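Putative peptidase (Chlamydophila abortus, PDB 3CE2) probably acts as a zinc-dependent oligopeptidase of the M3B family, cleaving small bioactive peptides. Local coordinates at residues F412-Q417 / L567-S572; R81-K85 / G378-S382; H273-P277 / D573-E577; F77-R81 / P418-A422. One frame throughout, in Å; residues are numbered along the deposited sequence.

Interaction 1 of 4, residues F412-Q417 / L567-S572. With ZN (zinc ion), chain G.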
loop_
_atom_site.group_PDB
_atom_site.type_symbol
_atom_site.label_atom_id
_atom_site.label_comp_id
_atom_site.label_asym_id
_atom_site.label_seq_id
_atom_site.Cartn_x
_atom_site.Cartn_y
_atom_site.Cartn_z
ATOM N N PHE A 412 15.634 -9.102 4.184
ATOM C CA PHE A 412 15.450 -10.475 4.626
ATOM C C PHE A 412 14.981 -11.397 3.511
ATOM O O PHE A 412 15.460 -12.515 3.406
ATOM C CB PHE A 412 14.448 -10.535 5.766
ATOM C CG PHE A 412 15.030 -10.236 7.105
ATOM C CD1 PHE A 412 16.241 -10.785 7.486
ATOM C CD2 PHE A 412 14.341 -9.451 8.008
ATOM C CE1 PHE A 412 16.759 -10.533 8.751
ATOM C CE2 PHE A 412 14.851 -9.182 9.272
ATOM C CZ PHE A 412 16.057 -9.728 9.644
ATOM N N SER A 413 14.052 -10.932 2.684
ATOM C CA SER A 413 13.512 -11.732 1.584
ATOM C C SER A 413 14.527 -12.038 0.506
ATOM O O SER A 413 14.529 -13.137 -0.046
ATOM C CB SER A 413 12.291 -11.062 0.957
ATOM O OG SER A 413 11.172 -11.199 1.812
ATOM N N ARG A 414 15.373 -11.062 0.194
ATOM C CA ARG A 414 16.389 -11.228 -0.852
ATOM C C ARG A 414 17.469 -12.199 -0.420
ATOM O O ARG A 414 17.932 -13.016 -1.213
ATOM C CB ARG A 414 17.034 -9.891 -1.190
ATOM C CG ARG A 414 16.172 -9.031 -2.075
ATOM C CD ARG A 414 16.606 -7.602 -2.007
ATOM N NE ARG A 414 15.588 -6.764 -2.603
ATOM C CZ ARG A 414 15.577 -5.444 -2.530
ATOM N NH1 ARG A 414 16.556 -4.795 -1.904
ATOM N NH2 ARG A 414 14.587 -4.783 -3.101
ATOM N N LYS A 415 17.855 -12.086 0.846
ATOM C CA LYS A 415 18.819 -12.968 1.470
ATOM C C LYS A 415 18.336 -14.436 1.550
ATOM O O LYS A 415 19.142 -15.348 1.595
ATOM C CB LYS A 415 19.129 -12.432 2.867
ATOM C CG LYS A 415 20.483 -12.780 3.392
ATOM C CD LYS A 415 21.023 -11.671 4.309
ATOM C CE LYS A 415 21.494 -12.245 5.667
ATOM N NZ LYS A 415 20.353 -12.513 6.635
ATOM N N HIS A 416 17.036 -14.682 1.568
ATOM C CA HIS A 416 16.576 -16.063 1.715
ATOM C C HIS A 416 15.765 -16.621 0.549
ATOM O O HIS A 416 15.436 -17.780 0.573
ATOM C CB HIS A 416 15.805 -16.268 3.033
ATOM C CG HIS A 416 16.655 -16.134 4.268
ATOM N ND1 HIS A 416 16.793 -14.944 4.956
ATOM C CD2 HIS A 416 17.415 -17.041 4.934
ATOM C CE1 HIS A 416 17.582 -15.128 6.002
ATOM N NE2 HIS A 416 17.979 -16.391 6.007
ATOM N N GLN A 417 15.448 -15.840 -0.478
ATOM C CA GLN A 417 14.632 -16.388 -1.568
ATOM C C GLN A 417 15.324 -16.353 -2.911
ATOM O O GLN A 417 16.199 -15.521 -3.154
ATOM C CB GLN A 417 13.300 -15.643 -1.686
ATOM C CG GLN A 417 12.524 -15.620 -0.424
ATOM C CD GLN A 417 11.945 -16.982 -0.109
ATOM O OE1 GLN A 417 11.606 -17.753 -1.015
ATOM N NE2 GLN A 417 11.775 -17.265 1.168
ATOM N N LEU A 567 9.244 -12.240 7.378
ATOM C CA LEU A 567 9.964 -11.239 6.635
ATOM C C LEU A 567 10.860 -11.916 5.606
ATOM O O LEU A 567 11.073 -11.383 4.515
ATOM C CB LEU A 567 10.784 -10.383 7.597
ATOM C CG LEU A 567 9.978 -9.443 8.485
ATOM C CD1 LEU A 567 10.872 -8.495 9.244
ATOM C CD2 LEU A 567 9.043 -8.652 7.629
ATOM N N LYS A 568 11.378 -13.100 5.957
ATOM C CA LYS A 568 12.285 -13.855 5.080
ATOM C C LYS A 568 11.552 -14.677 4.030
ATOM O O LYS A 568 12.188 -15.413 3.270
ATOM C CB LYS A 568 13.142 -14.785 5.907
ATOM C CG LYS A 568 13.891 -14.035 6.974
ATOM C CD LYS A 568 14.633 -14.957 7.939
ATOM C CE LYS A 568 14.963 -14.176 9.217
ATOM N NZ LYS A 568 16.160 -14.694 9.905
ATOM N N SER A 569 10.224 -14.560 3.973
ATOM C CA SER A 569 9.444 -15.428 3.101
ATOM C C SER A 569 9.261 -14.869 1.709
ATOM O O SER A 569 8.884 -15.613 0.801
ATOM C CB SER A 569 8.081 -15.758 3.714
ATOM O OG SER A 569 8.247 -16.353 4.991
ATOM N N GLY A 570 9.515 -13.566 1.543
ATOM C CA GLY A 570 9.270 -12.900 0.266
ATOM C C GLY A 570 7.901 -13.221 -0.294
ATOM O O GLY A 570 6.891 -13.177 0.413
ATOM N N GLY A 571 7.858 -13.576 -1.568
ATOM C CA GLY A 571 6.604 -13.966 -2.201
ATOM C C GLY A 571 6.601 -15.437 -2.591
ATOM O O GLY A 571 6.148 -15.780 -3.676
ATOM N N SER A 572 7.081 -16.312 -1.702
ATOM C CA SER A 572 7.234 -17.734 -2.027
ATOM C C SER A 572 5.942 -18.548 -2.024
ATOM O O SER A 572 5.922 -19.704 -2.429
ATOM C CB SER A 572 8.253 -18.393 -1.099
ATOM O OG SER A 572 8.021 -18.040 0.241
HETATM ZN ZN ZN G . 17.843 -17.383 7.883
#
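Side chains at and just past the end of helix 394-416 bind carbonyls at the end of helix 559-567, a worked case of two helix ends meeting. Phe412 begins with apolar packing: its CD2 lies 3.7 Å from CB of Leu567, and CE of Lys568 sits over one ring face. Ser413 follows with a hydrogen bond from OG to Leu567 O at 2.7 Å; His409, one turn earlier, adds a weak bond to the same carbonyl. His416 faces two ways. ND1 donates to Phe412 O (3.2 Å), NE2 binds a zinc ion at 2.1 Å, and CD of Lys568 lies over the ring face. Gln417 completes the series, NE2 donating to Lys568 O at 2.8 Å. Gly570, the first residue past the helix to leave helical angles, has positive phi, and an ideal CB there would come within 3.2 Å of Gln417 CG. Helix 394-416 is also the HExxH helix of the M3 metallopeptidases, carrying the zinc ligands His402 and His406 further back.

Interaction 2 of 4, residues R81-K85 / G378-S382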
loop_
_atom_site.group_PDB
_atom_site.type_symbol
_atom_site.label_atom_id
_atom_site.label_comp_id
_atom_site.label_asym_id
_atom_site.label_seq_id
_atom_site.Cartn_x
_atom_site.Cartn_y
_atom_site.Cartn_z
ATOM N N ARG A 81 16.565 -9.783 -14.379
ATOM C CA ARG A 81 17.332 -9.455 -13.210
ATOM C C ARG A 81 18.315 -8.319 -13.515
ATOM O O ARG A 81 18.484 -7.399 -12.695
ATOM C CB ARG A 81 18.047 -10.692 -12.729
ATOM C CG ARG A 81 18.895 -10.497 -11.514
ATOM C CD ARG A 81 19.380 -11.848 -11.082
ATOM N NE ARG A 81 20.447 -11.737 -10.103
ATOM C CZ ARG A 81 20.896 -12.768 -9.404
ATOM N NH1 ARG A 81 20.353 -13.967 -9.582
ATOM N NH2 ARG A 81 21.872 -12.594 -8.528
ATOM N N LYS A 82 18.928 -8.375 -14.703
ATOM C CA LYS A 82 19.935 -7.399 -15.136
ATOM C C LYS A 82 19.257 -6.052 -15.417
ATOM O O LYS A 82 19.723 -5.019 -14.946
ATOM C CB LYS A 82 20.649 -7.904 -16.395
ATOM C CG LYS A 82 21.997 -7.249 -16.736
ATOM C CD LYS A 82 22.221 -7.265 -18.270
ATOM C CE LYS A 82 23.532 -7.966 -18.724
ATOM N NZ LYS A 82 24.757 -7.102 -18.782
ATOM N N LEU A 83 18.148 -6.082 -16.161
ATOM C CA LEU A 83 17.303 -4.910 -16.361
ATOM C C LEU A 83 16.965 -4.189 -15.063
ATOM O O LEU A 83 17.073 -2.960 -14.997
ATOM C CB LEU A 83 16.015 -5.280 -17.085
ATOM C CG LEU A 83 16.280 -5.796 -18.496
ATOM C CD1 LEU A 83 15.038 -5.853 -19.328
ATOM C CD2 LEU A 83 17.317 -4.937 -19.179
ATOM N N ASN A 84 16.559 -4.940 -14.036
ATOM C CA ASN A 84 16.193 -4.346 -12.744
ATOM C C ASN A 84 17.387 -3.693 -12.064
ATOM O O ASN A 84 17.267 -2.619 -11.490
ATOM C CB ASN A 84 15.585 -5.389 -11.806
ATOM C CG ASN A 84 14.211 -5.848 -12.251
ATOM O OD1 ASN A 84 13.710 -5.420 -13.294
ATOM N ND2 ASN A 84 13.595 -6.739 -11.468
ATOM N N LYS A 85 18.534 -4.356 -12.109
ATOM C CA LYS A 85 19.755 -3.799 -11.564
ATOM C C LYS A 85 20.031 -2.450 -12.251
ATOM O O LYS A 85 20.330 -1.459 -11.600
ATOM C CB LYS A 85 20.891 -4.794 -11.809
ATOM C CG LYS A 85 22.244 -4.474 -11.217
ATOM C CD LYS A 85 23.154 -5.688 -11.445
ATOM C CE LYS A 85 24.642 -5.352 -11.308
ATOM N NZ LYS A 85 25.085 -5.176 -9.883
ATOM N N GLY A 378 15.659 -0.806 -4.264
ATOM C CA GLY A 378 16.802 -1.691 -4.362
ATOM C C GLY A 378 16.326 -2.817 -5.232
ATOM O O GLY A 378 15.199 -2.792 -5.719
ATOM N N CYS A 379 17.170 -3.803 -5.464
ATOM C CA CYS A 379 16.702 -4.976 -6.190
ATOM C C CYS A 379 17.404 -6.158 -5.598
ATOM O O CYS A 379 18.124 -6.021 -4.595
ATOM C CB CYS A 379 17.027 -4.880 -7.680
ATOM S SG CYS A 379 18.792 -4.621 -7.952
ATOM N N TYR A 380 17.224 -7.302 -6.250
ATOM C CA TYR A 380 17.727 -8.565 -5.740
ATOM C C TYR A 380 19.199 -8.479 -5.413
ATOM O O TYR A 380 19.646 -9.013 -4.403
ATOM C CB TYR A 380 17.447 -9.698 -6.729
ATOM C CG TYR A 380 17.642 -11.069 -6.145
ATOM C CD1 TYR A 380 16.678 -11.632 -5.302
ATOM C CD2 TYR A 380 18.798 -11.806 -6.425
ATOM C CE1 TYR A 380 16.855 -12.897 -4.757
ATOM C CE2 TYR A 380 18.993 -13.070 -5.886
ATOM C CZ TYR A 380 18.017 -13.618 -5.056
ATOM O OH TYR A 380 18.206 -14.875 -4.526
ATOM N N ASP A 381 19.940 -7.746 -6.232
ATOM C CA ASP A 381 21.396 -7.710 -6.105
ATOM C C ASP A 381 21.992 -6.649 -5.163
ATOM O O ASP A 381 23.146 -6.758 -4.745
ATOM C CB ASP A 381 22.024 -7.671 -7.500
ATOM C CG ASP A 381 21.780 -8.970 -8.270
ATOM O OD1 ASP A 381 22.209 -10.036 -7.763
ATOM O OD2 ASP A 381 21.144 -8.934 -9.352
ATOM N N SER A 382 21.190 -5.655 -4.792
ATOM C CA SER A 382 21.655 -4.561 -3.941
ATOM C C SER A 382 21.218 -4.730 -2.493
ATOM O O SER A 382 20.348 -5.541 -2.189
ATOM C CB SER A 382 21.074 -3.253 -4.469
ATOM O OG SER A 382 19.673 -3.371 -4.714
#
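A charged helix side chain gripping the tip of a beta hairpin is the principle illustrated here. Residues 379-382 form a type I beta turn between the antiparallel strands 375-377 and 385-387, and helix 66-96 passes alongside. The turn meets many of its own needs: Ser382 N donates to Cys379 O at 3.1 Å, and Cys379 N donates to Ser382 OG at 2.6 Å. Gly378, just before it, has backbone angles that call for glycine. The carboxylate of Asp381 goes to the helix. Arg81, with all its chi angles near t, extends to meet it in a two-pronged salt bridge, NE to OD2 at 3.0 Å and NH2 to OD1 at 2.7 Å, so both carboxylate oxygens are used. Lys85 sends its charge elsewhere: NZ bonds to Leu29 O and the group makes a cation-pi contact with Tyr30, while its CD stays 4.4 Å from Asp381 OD2. The hydroxyl of Tyr380 is bonded outside the two segments, to Gln417 O, and Asn84 OD1 receives a weak bond from His114. The ring of Tyr380 still touches the helix, its CD2 lying over one face of the guanidinium, 3.8 Å from Arg81 CZ.

Interaction 3 of 4, residues H273-P277 / D573-E577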
loop_
_atom_site.group_PDB
_atom_site.type_symbol
_atom_site.label_atom_id
_atom_site.label_comp_id
_atom_site.label_asym_id
_atom_site.label_seq_id
_atom_site.Cartn_x
_atom_site.Cartn_y
_atom_site.Cartn_z
ATOM N N HIS A 273 -6.442 -13.630 -7.984
ATOM C CA HIS A 273 -5.021 -13.491 -8.183
ATOM C C HIS A 273 -4.264 -13.935 -6.927
ATOM O O HIS A 273 -3.370 -14.776 -6.980
ATOM C CB HIS A 273 -4.689 -12.035 -8.547
ATOM C CG HIS A 273 -3.222 -11.778 -8.739
ATOM N ND1 HIS A 273 -2.413 -12.594 -9.513
ATOM C CD2 HIS A 273 -2.418 -10.795 -8.261
ATOM C CE1 HIS A 273 -1.175 -12.129 -9.492
ATOM N NE2 HIS A 273 -1.152 -11.038 -8.744
ATOM N N ASN A 274 -4.640 -13.372 -5.793
ATOM C CA ASN A 274 -3.989 -13.673 -4.527
ATOM C C ASN A 274 -4.570 -14.885 -3.834
ATOM O O ASN A 274 -4.198 -15.196 -2.700
ATOM C CB ASN A 274 -4.131 -12.488 -3.595
ATOM C CG ASN A 274 -3.097 -11.440 -3.845
ATOM O OD1 ASN A 274 -3.358 -10.249 -3.662
ATOM N ND2 ASN A 274 -1.896 -11.870 -4.251
ATOM N N ASN A 275 -5.504 -15.549 -4.506
ATOM C CA ASN A 275 -6.135 -16.725 -3.952
ATOM C C ASN A 275 -6.794 -16.496 -2.586
ATOM O O ASN A 275 -6.612 -17.286 -1.662
ATOM C CB ASN A 275 -5.114 -17.828 -3.808
ATOM C CG ASN A 275 -5.765 -19.153 -3.609
ATOM O OD1 ASN A 275 -6.960 -19.289 -3.866
ATOM N ND2 ASN A 275 -5.009 -20.139 -3.142
ATOM N N ILE A 276 -7.567 -15.426 -2.453
ATOM C CA ILE A 276 -8.225 -15.148 -1.194
ATOM C C ILE A 276 -9.677 -15.647 -1.211
ATOM O O ILE A 276 -10.429 -15.364 -2.143
ATOM C CB ILE A 276 -8.209 -13.653 -0.916
ATOM C CG1 ILE A 276 -6.812 -13.083 -1.219
ATOM C CG2 ILE A 276 -8.713 -13.346 0.515
ATOM C CD1 ILE A 276 -5.911 -13.052 -0.060
ATOM N N PRO A 277 -10.067 -16.429 -0.191
ATOM C CA PRO A 277 -11.452 -16.884 -0.125
ATOM C C PRO A 277 -12.348 -15.693 0.178
ATOM O O PRO A 277 -11.986 -14.851 0.999
ATOM C CB PRO A 277 -11.455 -17.871 1.069
ATOM C CG PRO A 277 -10.033 -18.133 1.374
ATOM C CD PRO A 277 -9.264 -16.928 0.937
ATOM N N ASP A 573 4.854 -17.946 -1.590
ATOM C CA ASP A 573 3.603 -18.651 -1.595
ATOM C C ASP A 573 2.514 -17.591 -1.643
ATOM O O ASP A 573 2.810 -16.401 -1.584
ATOM C CB ASP A 573 3.505 -19.465 -0.312
ATOM C CG ASP A 573 2.605 -20.691 -0.440
ATOM O OD1 ASP A 573 1.831 -20.831 -1.419
ATOM O OD2 ASP A 573 2.671 -21.531 0.479
ATOM N N PHE A 574 1.261 -18.013 -1.750
ATOM C CA PHE A 574 0.133 -17.103 -1.601
ATOM C C PHE A 574 0.207 -16.396 -0.268
ATOM O O PHE A 574 0.602 -16.988 0.734
ATOM C CB PHE A 574 -1.184 -17.868 -1.738
ATOM C CG PHE A 574 -1.382 -18.450 -3.109
ATOM C CD1 PHE A 574 -1.508 -17.610 -4.224
ATOM C CD2 PHE A 574 -1.372 -19.829 -3.307
ATOM C CE1 PHE A 574 -1.653 -18.135 -5.497
ATOM C CE2 PHE A 574 -1.528 -20.354 -4.590
ATOM C CZ PHE A 574 -1.660 -19.513 -5.677
ATOM N N PRO A 575 -0.169 -15.118 -0.246
ATOM C CA PRO A 575 -0.006 -14.300 0.976
ATOM C C PRO A 575 -0.643 -14.873 2.248
ATOM O O PRO A 575 -0.048 -14.773 3.322
ATOM C CB PRO A 575 -0.651 -12.959 0.609
ATOM C CG PRO A 575 -1.458 -13.221 -0.680
ATOM C CD PRO A 575 -0.773 -14.370 -1.369
ATOM N N LEU A 576 -1.835 -15.459 2.156
ATOM C CA LEU A 576 -2.434 -16.012 3.380
ATOM C C LEU A 576 -1.653 -17.222 3.869
ATOM O O LEU A 576 -1.508 -17.426 5.084
ATOM C CB LEU A 576 -3.912 -16.365 3.214
ATOM C CG LEU A 576 -4.882 -15.229 2.852
ATOM C CD1 LEU A 576 -6.291 -15.765 2.748
ATOM C CD2 LEU A 576 -4.801 -13.996 3.788
ATOM N N GLU A 577 -1.157 -18.023 2.929
ATOM C CA GLU A 577 -0.317 -19.162 3.274
ATOM C C GLU A 577 0.968 -18.718 3.957
ATOM O O GLU A 577 1.346 -19.285 4.984
ATOM C CB GLU A 577 -0.029 -20.034 2.059
ATOM C CG GLU A 577 -1.265 -20.787 1.615
ATOM C CD GLU A 577 -1.835 -21.631 2.763
ATOM O OE1 GLU A 577 -1.041 -22.372 3.403
ATOM O OE2 GLU A 577 -3.063 -21.536 3.043
#
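Asn275 adopts the left-handed backbone conformation, phi 56° and psi 47°, as the C-prime residue of the Schellman motif that ends helix 266-271, and from there lays its CB on an aromatic face. That CB stands 3.8 Å from the centroid of the Phe574 ring, 18° off the normal, a CH-pi contact. Phe574 is itself the N-cap residue of helix 575-581, so the contact sets the end of one helix against the start of another. Its backbone N is met by Asp573 OD1 at 2.9 Å, and the Phe574 and Phe150 rings meet edge-to-face. Beside it, Asn274 O lies 3.8 Å from Pro575 CD; further along, Ile276 CD1 reaches Leu576 CG at 3.8 Å, and Pro277 CD lies 3.7 Å from Leu576 CD1. The other carboxylate oxygen of Asp573, OD2, forms a salt bridge with Lys581. Because neither hydrogen bonds nor salt bridges join the two segments, they are held by van der Waals and CH-pi contact over 313 Å² of buried surface.

Interaction 4 of 4, residues F77-R81 / P418-A422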
loop_
_atom_site.group_PDB
_atom_site.type_symbol
_atom_site.label_atom_id
_atom_site.label_comp_id
_atom_site.label_asym_id
_atom_site.label_seq_id
_atom_site.Cartn_x
_atom_site.Cartn_y
_atom_site.Cartn_z
ATOM N N PHE A 77 14.269 -14.782 -16.451
ATOM C CA PHE A 77 14.610 -14.302 -15.109
ATOM C C PHE A 77 15.999 -13.683 -15.068
ATOM O O PHE A 77 16.278 -12.802 -14.265
ATOM C CB PHE A 77 14.505 -15.409 -14.057
ATOM C CG PHE A 77 13.096 -15.866 -13.807
ATOM C CD1 PHE A 77 12.021 -14.993 -13.997
ATOM C CD2 PHE A 77 12.836 -17.162 -13.383
ATOM C CE1 PHE A 77 10.691 -15.407 -13.762
ATOM C CE2 PHE A 77 11.521 -17.586 -13.153
ATOM C CZ PHE A 77 10.446 -16.701 -13.337
ATOM N N SER A 78 16.871 -14.148 -15.945
ATOM C CA SER A 78 18.251 -13.723 -15.927
ATOM C C SER A 78 18.352 -12.309 -16.488
ATOM O O SER A 78 19.029 -11.455 -15.919
ATOM C CB SER A 78 19.082 -14.674 -16.787
ATOM O OG SER A 78 20.435 -14.615 -16.395
ATOM N N ILE A 79 17.681 -12.095 -17.618
ATOM C CA ILE A 79 17.602 -10.802 -18.281
ATOM C C ILE A 79 16.916 -9.804 -17.360
ATOM O O ILE A 79 17.475 -8.741 -17.031
ATOM C CB ILE A 79 16.811 -10.921 -19.607
ATOM C CG1 ILE A 79 17.678 -11.592 -20.684
ATOM C CG2 ILE A 79 16.339 -9.559 -20.092
ATOM C CD1 ILE A 79 16.895 -12.084 -21.861
ATOM N N GLU A 80 15.714 -10.178 -16.927
ATOM C CA GLU A 80 14.899 -9.356 -16.050
ATOM C C GLU A 80 15.724 -8.893 -14.875
ATOM O O GLU A 80 15.622 -7.744 -14.427
ATOM C CB GLU A 80 13.690 -10.146 -15.563
ATOM C CG GLU A 80 12.824 -9.422 -14.570
ATOM C CD GLU A 80 11.655 -10.273 -14.067
ATOM O OE1 GLU A 80 11.273 -11.253 -14.757
ATOM O OE2 GLU A 80 11.116 -9.953 -12.980
ATOM N N ARG A 81 16.565 -9.783 -14.379
ATOM C CA ARG A 81 17.332 -9.455 -13.210
ATOM C C ARG A 81 18.315 -8.319 -13.515
ATOM O O ARG A 81 18.484 -7.399 -12.695
ATOM C CB ARG A 81 18.047 -10.692 -12.729
ATOM C CG ARG A 81 18.895 -10.497 -11.514
ATOM C CD ARG A 81 19.380 -11.848 -11.082
ATOM N NE ARG A 81 20.447 -11.737 -10.103
ATOM C CZ ARG A 81 20.896 -12.768 -9.404
ATOM N NH1 ARG A 81 20.353 -13.967 -9.582
ATOM N NH2 ARG A 81 21.872 -12.594 -8.528
ATOM N N PRO A 418 14.915 -17.237 -3.820
ATOM C CA PRO A 418 15.517 -17.024 -5.115
ATOM C C PRO A 418 14.839 -15.809 -5.785
ATOM O O PRO A 418 13.834 -15.275 -5.271
ATOM C CB PRO A 418 15.233 -18.334 -5.855
ATOM C CG PRO A 418 13.988 -18.864 -5.224
ATOM C CD PRO A 418 13.947 -18.350 -3.806
ATOM N N PHE A 419 15.398 -15.378 -6.910
ATOM C CA PHE A 419 15.034 -14.109 -7.530
ATOM C C PHE A 419 13.556 -14.055 -7.800
ATOM O O PHE A 419 12.893 -13.074 -7.502
ATOM C CB PHE A 419 15.814 -13.905 -8.828
ATOM C CG PHE A 419 15.274 -12.815 -9.690
ATOM C CD1 PHE A 419 15.537 -11.483 -9.396
ATOM C CD2 PHE A 419 14.495 -13.111 -10.791
ATOM C CE1 PHE A 419 15.028 -10.458 -10.196
ATOM C CE2 PHE A 419 13.984 -12.087 -11.595
ATOM C CZ PHE A 419 14.250 -10.761 -11.292
ATOM N N HIS A 420 13.018 -15.127 -8.346
ATOM C CA HIS A 420 11.632 -15.077 -8.791
ATOM C C HIS A 420 10.624 -15.203 -7.628
ATOM O O HIS A 420 9.425 -15.115 -7.847
ATOM C CB HIS A 420 11.391 -16.177 -9.824
ATOM C CG HIS A 420 11.594 -17.558 -9.280
ATOM N ND1 HIS A 420 12.843 -18.112 -9.107
ATOM C CD2 HIS A 420 10.709 -18.487 -8.850
ATOM C CE1 HIS A 420 12.720 -19.325 -8.596
ATOM N NE2 HIS A 420 11.435 -19.578 -8.436
ATOM N N ASP A 421 11.099 -15.422 -6.404
ATOM C CA ASP A 421 10.191 -15.633 -5.289
ATOM C C ASP A 421 10.385 -14.540 -4.276
ATOM O O ASP A 421 9.674 -14.483 -3.291
ATOM C CB ASP A 421 10.464 -16.977 -4.604
ATOM C CG ASP A 421 9.672 -18.134 -5.201
ATOM O OD1 ASP A 421 9.009 -17.972 -6.246
ATOM O OD2 ASP A 421 9.715 -19.235 -4.608
ATOM N N ALA A 422 11.337 -13.659 -4.519
ATOM C CA ALA A 422 11.773 -12.701 -3.491
ATOM C C ALA A 422 10.867 -11.497 -3.241
ATOM O O ALA A 422 10.863 -10.931 -2.154
ATOM C CB ALA A 422 13.167 -12.225 -3.802
#
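An aromatic face can accept a C-H group in a CH-pi contact, and two such contacts here run in opposite directions. The helix provides the ring in the first: CB of His420 lies 3.8 Å from the centroid of the Phe77 ring, 19° off its normal. In the second the loop provides it, CB of Arg81 standing 4.1 Å from the centroid of the Phe419 ring, 17° off the normal. The Phe77 and His420 rings are also nearly parallel, with planes at 6°, but they are slid apart, with centroids 5.3 Å distant, so they hardly overlap.

Plain apolar packing joins Phe77 CB to Phe419 CD2 at 4.0 Å. Phe77, Glu80 and Arg81, spaced three and four residues along helix 66-96, together form the face on which Phe419 rests. The helix thereby meets the loop that follows the HExxH helix 394-416 and leads toward Glu430, a ligand of the same zinc as His402 and His406, in the M3 peptidase fold.

Polar atoms approach the Phe419 ring without bonding to it: Phe77 O is 3.6 Å from CE2 and already accepts Arg81 N at 3.0 Å, while Glu80 OE2 is 3.7 Å from CZ. The guanidinium of Arg81 goes to Asp381 in a salt bridge, and His420 NE2 hydrogen-bonds Pro147 O.

Overall arrangement
Interactions 2 and 4 are surface contacts that share helix 66-96 and Arg81, whose charged end serves one and aliphatic base the other. Interactions 1 and 3 are partly buried and adjoin in sequence at residues 572 and 573, each involving a helix terminus. Chemistry varies with place: a salt bridge at the hairpin on the surface, ring packing in interaction 4, side-chain bonds to carbonyls in interaction 1, and apolar fit in interaction 3. Interactions 1, 2 and 4 form one connected patch, since Tyr380 OH meets Gln417 O at 2.5 Å, and Gly571 N meets Asp421 O at 2.7 Å. Interaction 3 stands about 26 Å from interaction 2, centre to centre.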